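PDB 2PY5: DNA polymerase from Bacillus phage phi29, which copies viral DNA in a protein-primed, strand-displacing and highly processive reaction, and proofreads the product with a 3'-5' exonuclease. Local coordinates for a contact of chain A with DNA. Numbering follows the deposited sequence.

The polymerase meets DNA at two places, whose C-alpha centres are about 22 Å apart. Site 1 and site 2 share no residue and hold different DNA chains, B and C. Site 1 joins the exonuclease region to TPR2 and strand 554-561, chiefly around one unpaired thymine base. Site 2 combines the 192-229 region with Gly391, the last residue of the Kx3NSxYG motif, and segment 394-396 after helix 390-393, gripping mainly phosphates where unpaired DC4 and DT5 adjoin paired DT6. Their centres lie about 29 and 27 Å from Lys529, an active-site lysine. Together they illustrate a broader rule: processive enzymes hold DNA by dispersed contacts contributed by separate regions.

Site 1: a contact of chain A with DNA. Residues 64, 94, 98, 100, 407, 414, 560. With nucleotides of chain B.
Strand 412-416 of TPR2 meets single-stranded DNA where it faces the exonuclease region, and Phe414 stacks obliquely over the unpaired base of DT5 of chain B. Its torsions (CG anti to the carbonyl carbon, chi1 -57°) bring the CD1-CE1 side of the phenyl ring over N1, C2 and N3, with CG toward C5. The stack is tilted by 23°, with CE1 of Phe414 3.3 Å from C2 of DT5. The base's carbonyl O4 points into the exonuclease side. There the indole NE1 of Trp100 donates a nearly straight, in-plane hydrogen bond of 3.0 Å to O4 of DT5. The indole itself is held between Ile94 CD1, centred over one face, and Lys64 CA, toward the rim of the other. Lys64 extends along its chain and turns only at the last bond (chi4 60°), so that its ammonium NZ lies 3.2 Å from O4 of DT5, a second hydrogen bond. Gly98 O fixes NZ of Lys64 at 2.8 Å through a carbonyl lone pair. A water beside NZ accepts the N3-H of DT5, extending the readout to the Watson-Crick N-H. Opposite O4, Gln560 OE1 is modelled 3.1 Å from O2 of DT5; as both atoms can only accept, the amide may be flipped, with its nitrogen donating. The backbone is met mostly through water: waters link Phe414 N and O to the phosphates, and Lys407 NZ makes a long, weak salt bridge to OP2 of DT6. In the fold, helix 63-76 and strands 89-94 and 100-110 supply the exonuclease wall, Lys407 sits between strands 402-406 and 412-416, and strand 554-561 closes the site.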
# COMPACT_ATOMS: atom_id res chain seq x y z
N LYS A 64 4.27 -8.81 11.32
CA LYS A 64 5.30 -7.94 11.91
C LYS A 64 5.09 -7.77 13.42
O LYS A 64 6.05 -7.50 14.15
CB LYS A 64 5.23 -6.57 11.23
CG LYS A 64 6.31 -5.62 11.56
CD LYS A 64 6.28 -4.48 10.58
CE LYS A 64 7.33 -3.43 10.89
NZ LYS A 64 8.72 -3.97 10.87
N ILE A 94 12.06 -11.32 5.75
CA ILE A 94 11.85 -9.96 6.27
C ILE A 94 12.67 -9.04 5.37
O ILE A 94 13.90 -9.23 5.22
CB ILE A 94 12.32 -9.79 7.74
CG1 ILE A 94 11.52 -10.69 8.68
CG2 ILE A 94 12.19 -8.31 8.16
CD1 ILE A 94 12.22 -10.92 10.04
N GLY A 98 11.71 -3.79 6.29
CA GLY A 98 11.02 -4.24 7.49
C GLY A 98 9.64 -4.82 7.25
O GLY A 98 8.86 -4.91 8.20
N TRP A 100 7.40 -8.05 6.79
CA TRP A 100 7.46 -9.45 7.21
C TRP A 100 6.56 -10.29 6.31
O TRP A 100 5.36 -9.95 6.15
CB TRP A 100 7.02 -9.62 8.67
CG TRP A 100 8.01 -9.06 9.65
CD1 TRP A 100 8.62 -7.83 9.59
CD2 TRP A 100 8.49 -9.69 10.83
NE1 TRP A 100 9.47 -7.68 10.65
CE2 TRP A 100 9.40 -8.80 11.44
CE3 TRP A 100 8.24 -10.93 11.44
CZ2 TRP A 100 10.06 -9.12 12.61
CZ3 TRP A 100 8.91 -11.24 12.63
CH2 TRP A 100 9.79 -10.34 13.20
N LYS A 407 19.22 -9.37 21.04
CA LYS A 407 20.19 -8.43 21.60
C LYS A 407 20.54 -8.82 23.04
O LYS A 407 19.88 -9.67 23.64
CB LYS A 407 19.62 -7.00 21.52
CG LYS A 407 19.29 -6.54 20.12
CD LYS A 407 18.89 -5.06 20.03
CE LYS A 407 17.57 -4.76 20.73
NZ LYS A 407 17.15 -3.34 20.53
N PHE A 414 17.80 -6.54 14.39
CA PHE A 414 17.82 -6.98 13.00
C PHE A 414 19.09 -6.52 12.32
O PHE A 414 19.53 -5.37 12.50
CB PHE A 414 16.59 -6.44 12.28
CG PHE A 414 15.31 -6.85 12.94
CD1 PHE A 414 14.79 -6.12 14.00
CD2 PHE A 414 14.67 -8.01 12.55
CE1 PHE A 414 13.64 -6.52 14.64
CE2 PHE A 414 13.51 -8.42 13.20
CZ PHE A 414 13.00 -7.68 14.23
N GLN A 560 10.54 -2.85 20.18
CA GLN A 560 11.00 -4.19 20.54
C GLN A 560 11.51 -4.18 21.97
O GLN A 560 12.40 -3.38 22.33
CB GLN A 560 12.13 -4.71 19.64
CG GLN A 560 11.81 -4.76 18.14
CD GLN A 560 10.86 -5.89 17.71
OE1 GLN A 560 10.35 -5.87 16.58
NE2 GLN A 560 10.61 -6.83 18.56
P DT B 5 16.19 -0.55 10.21
OP1 DT B 5 16.73 0.78 9.82
OP2 DT B 5 16.92 -1.78 9.84
O5' DT B 5 16.06 -0.59 11.81
C5' DT B 5 15.47 0.49 12.51
C4' DT B 5 14.94 0.02 13.85
O4' DT B 5 13.78 -0.83 13.67
C3' DT B 5 15.90 -0.82 14.68
O3' DT B 5 15.71 -0.52 16.05
C2' DT B 5 15.51 -2.26 14.37
C1' DT B 5 14.00 -2.11 14.25
N1 DT B 5 13.32 -3.06 13.33
C2 DT B 5 12.19 -3.73 13.76
O2 DT B 5 11.67 -3.62 14.88
N3 DT B 5 11.65 -4.54 12.79
C4 DT B 5 12.11 -4.76 11.50
O4 DT B 5 11.51 -5.51 10.73
C5 DT B 5 13.28 -4.02 11.12
C7 DT B 5 13.86 -4.15 9.75
C6 DT B 5 13.82 -3.20 12.04
P DT B 6 16.97 -0.37 17.04
OP1 DT B 6 17.93 0.58 16.42
OP2 DT B 6 17.39 -1.75 17.43
O5' DT B 6 16.30 0.32 18.32
O HOH W 1 9.06 -5.43 13.39
O HOH W 2 18.26 -3.74 15.28
O HOH W 3 18.04 -2.89 12.14

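Site 2: a contact of chain A with DNA. Residues 223, 391, 394-396. With nucleotides of chain C.
Backbone contacts dominate here, made by the segment after helix 390-393 and by Arg223 at the end of helix 216-223. The main-chain N of Asn396 donates a straight hydrogen bond of 2.8 Å to the phosphate oxygen OP1 of DT5 in chain C, and a water joins the same oxygen to Asn396 O. One phosphate further on, Arg223 NH1 forms a salt bridge and hydrogen bond of 3.2 Å with OP1 of DT6, lying in the guanidinium plane and almost linear (172° at H). The arginine starts out extended, CG anti to the backbone N, then bends at chi3 (-53°), so that NH1 as well as CD lies beside OP1 of DT6. Second-shell support comes from Ala394 O, which takes the other NH1 hydrogen of Arg223 at 2.8 Å, exactly in plane, while Asn396 CA packs on one guanidinium face. With NH1 gripped by two in-plane acceptors, the group's rotation is likely to be restrained. The Asn396 side chain swings CG anti to N and sets OD1 2.9 Å from OP2 of DT6; two acceptors would clash, so the amide is plausibly flipped, presenting its NH2 instead. Base readout is slight and indirect. A water held by Gly391 O at 2.8 Å also reaches O2 of DC4 at 3.2 Å and the sugar O4' of DT5. O2 is common to both pyrimidines, so little sequence preference is expected. Gly391 O also lies against C2' of DC4. In the fold, Gly391 closes the Kx3NSxYG motif of family B polymerases, and Arg223 belongs to the 192-229 region joining the exonuclease and polymerisation regions.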
# COMPACT_ATOMS: atom_id res chain seq x y z
N ARG A 223 15.07 2.44 -12.82
CA ARG A 223 14.47 2.65 -11.52
C ARG A 223 14.65 4.08 -11.02
O ARG A 223 13.81 4.58 -10.27
CB ARG A 223 15.05 1.64 -10.53
CG ARG A 223 14.51 1.71 -9.08
CD ARG A 223 15.05 0.57 -8.21
NE ARG A 223 14.78 -0.68 -8.90
CZ ARG A 223 13.59 -1.25 -8.98
NH1 ARG A 223 12.56 -0.79 -8.28
NH2 ARG A 223 13.46 -2.33 -9.73
N GLY A 391 2.24 -2.39 -9.59
CA GLY A 391 3.36 -2.27 -8.68
C GLY A 391 4.37 -3.40 -8.80
O GLY A 391 5.54 -3.23 -8.47
N ALA A 394 7.77 -3.06 -11.18
CA ALA A 394 8.96 -2.40 -10.70
C ALA A 394 9.55 -3.01 -9.41
O ALA A 394 10.34 -2.37 -8.74
CB ALA A 394 8.67 -0.91 -10.50
N SER A 395 9.23 -4.27 -9.15
CA SER A 395 9.82 -5.03 -8.06
C SER A 395 11.34 -4.89 -8.08
O SER A 395 11.96 -5.05 -9.14
CB SER A 395 9.46 -6.51 -8.20
OG SER A 395 8.08 -6.74 -8.04
N ASN A 396 11.95 -4.62 -6.93
CA ASN A 396 13.35 -4.38 -6.86
C ASN A 396 14.09 -5.72 -6.87
O ASN A 396 13.83 -6.57 -6.01
CB ASN A 396 13.69 -3.59 -5.57
CG ASN A 396 15.03 -2.88 -5.62
OD1 ASN A 396 15.15 -1.69 -5.27
ND2 ASN A 396 16.04 -3.58 -6.02
P DC C 4 5.04 -9.05 -3.18
OP1 DC C 4 4.15 -8.14 -2.42
OP2 DC C 4 4.48 -10.18 -3.98
O5' DC C 4 5.98 -8.26 -4.19
C5' DC C 4 6.59 -7.07 -3.75
C4' DC C 4 6.45 -6.01 -4.82
O4' DC C 4 5.05 -5.68 -5.03
C3' DC C 4 7.10 -4.70 -4.44
O3' DC C 4 8.47 -4.76 -4.77
C2' DC C 4 6.34 -3.71 -5.30
C1' DC C 4 4.94 -4.29 -5.25
N1 DC C 4 4.11 -3.66 -4.19
C2 DC C 4 3.70 -2.33 -4.39
O2 DC C 4 4.05 -1.71 -5.41
N3 DC C 4 2.93 -1.73 -3.45
C4 DC C 4 2.56 -2.41 -2.36
N4 DC C 4 1.79 -1.76 -1.47
C5 DC C 4 2.96 -3.76 -2.15
C6 DC C 4 3.73 -4.34 -3.07
P DT C 5 9.57 -4.09 -3.85
OP1 DT C 5 10.88 -4.48 -4.37
OP2 DT C 5 9.23 -4.43 -2.42
O5' DT C 5 9.33 -2.54 -4.04
C5' DT C 5 9.48 -2.00 -5.35
C4' DT C 5 9.01 -0.57 -5.33
O4' DT C 5 7.64 -0.50 -4.90
C3' DT C 5 9.79 0.30 -4.35
O3' DT C 5 10.69 1.06 -5.11
C2' DT C 5 8.77 1.18 -3.64
C1' DT C 5 7.43 0.54 -3.97
N1 DT C 5 6.69 -0.05 -2.78
C2 DT C 5 5.73 0.72 -2.16
O2 DT C 5 5.47 1.86 -2.53
N3 DT C 5 5.10 0.11 -1.11
C4 DT C 5 5.32 -1.16 -0.61
O4 DT C 5 4.69 -1.62 0.34
C5 DT C 5 6.33 -1.92 -1.30
C7 DT C 5 6.65 -3.32 -0.85
C6 DT C 5 6.96 -1.34 -2.33
P DT C 6 12.26 0.95 -4.90
OP1 DT C 6 12.84 1.59 -6.09
OP2 DT C 6 12.65 -0.42 -4.46
O5' DT C 6 12.50 1.90 -3.62
C5' DT C 6 12.38 3.31 -3.72
C4' DT C 6 12.77 3.91 -2.39
O4' DT C 6 11.71 3.60 -1.45
C3' DT C 6 14.07 3.37 -1.79
O3' DT C 6 14.87 4.42 -1.20
C2' DT C 6 13.59 2.37 -0.74
C1' DT C 6 12.27 2.99 -0.30
N1 DT C 6 11.25 2.02 0.28
C2 DT C 6 10.59 2.38 1.44
O2 DT C 6 10.79 3.44 2.02
N3 DT C 6 9.68 1.45 1.89
C4 DT C 6 9.37 0.22 1.33
O4 DT C 6 8.54 -0.54 1.82
C5 DT C 6 10.10 -0.09 0.11
C7 DT C 6 9.86 -1.39 -0.61
C6 DT C 6 10.98 0.81 -0.35
O HOH W 4 6.41 -0.86 -7.34
O HOH W 5 12.76 -6.30 -3.44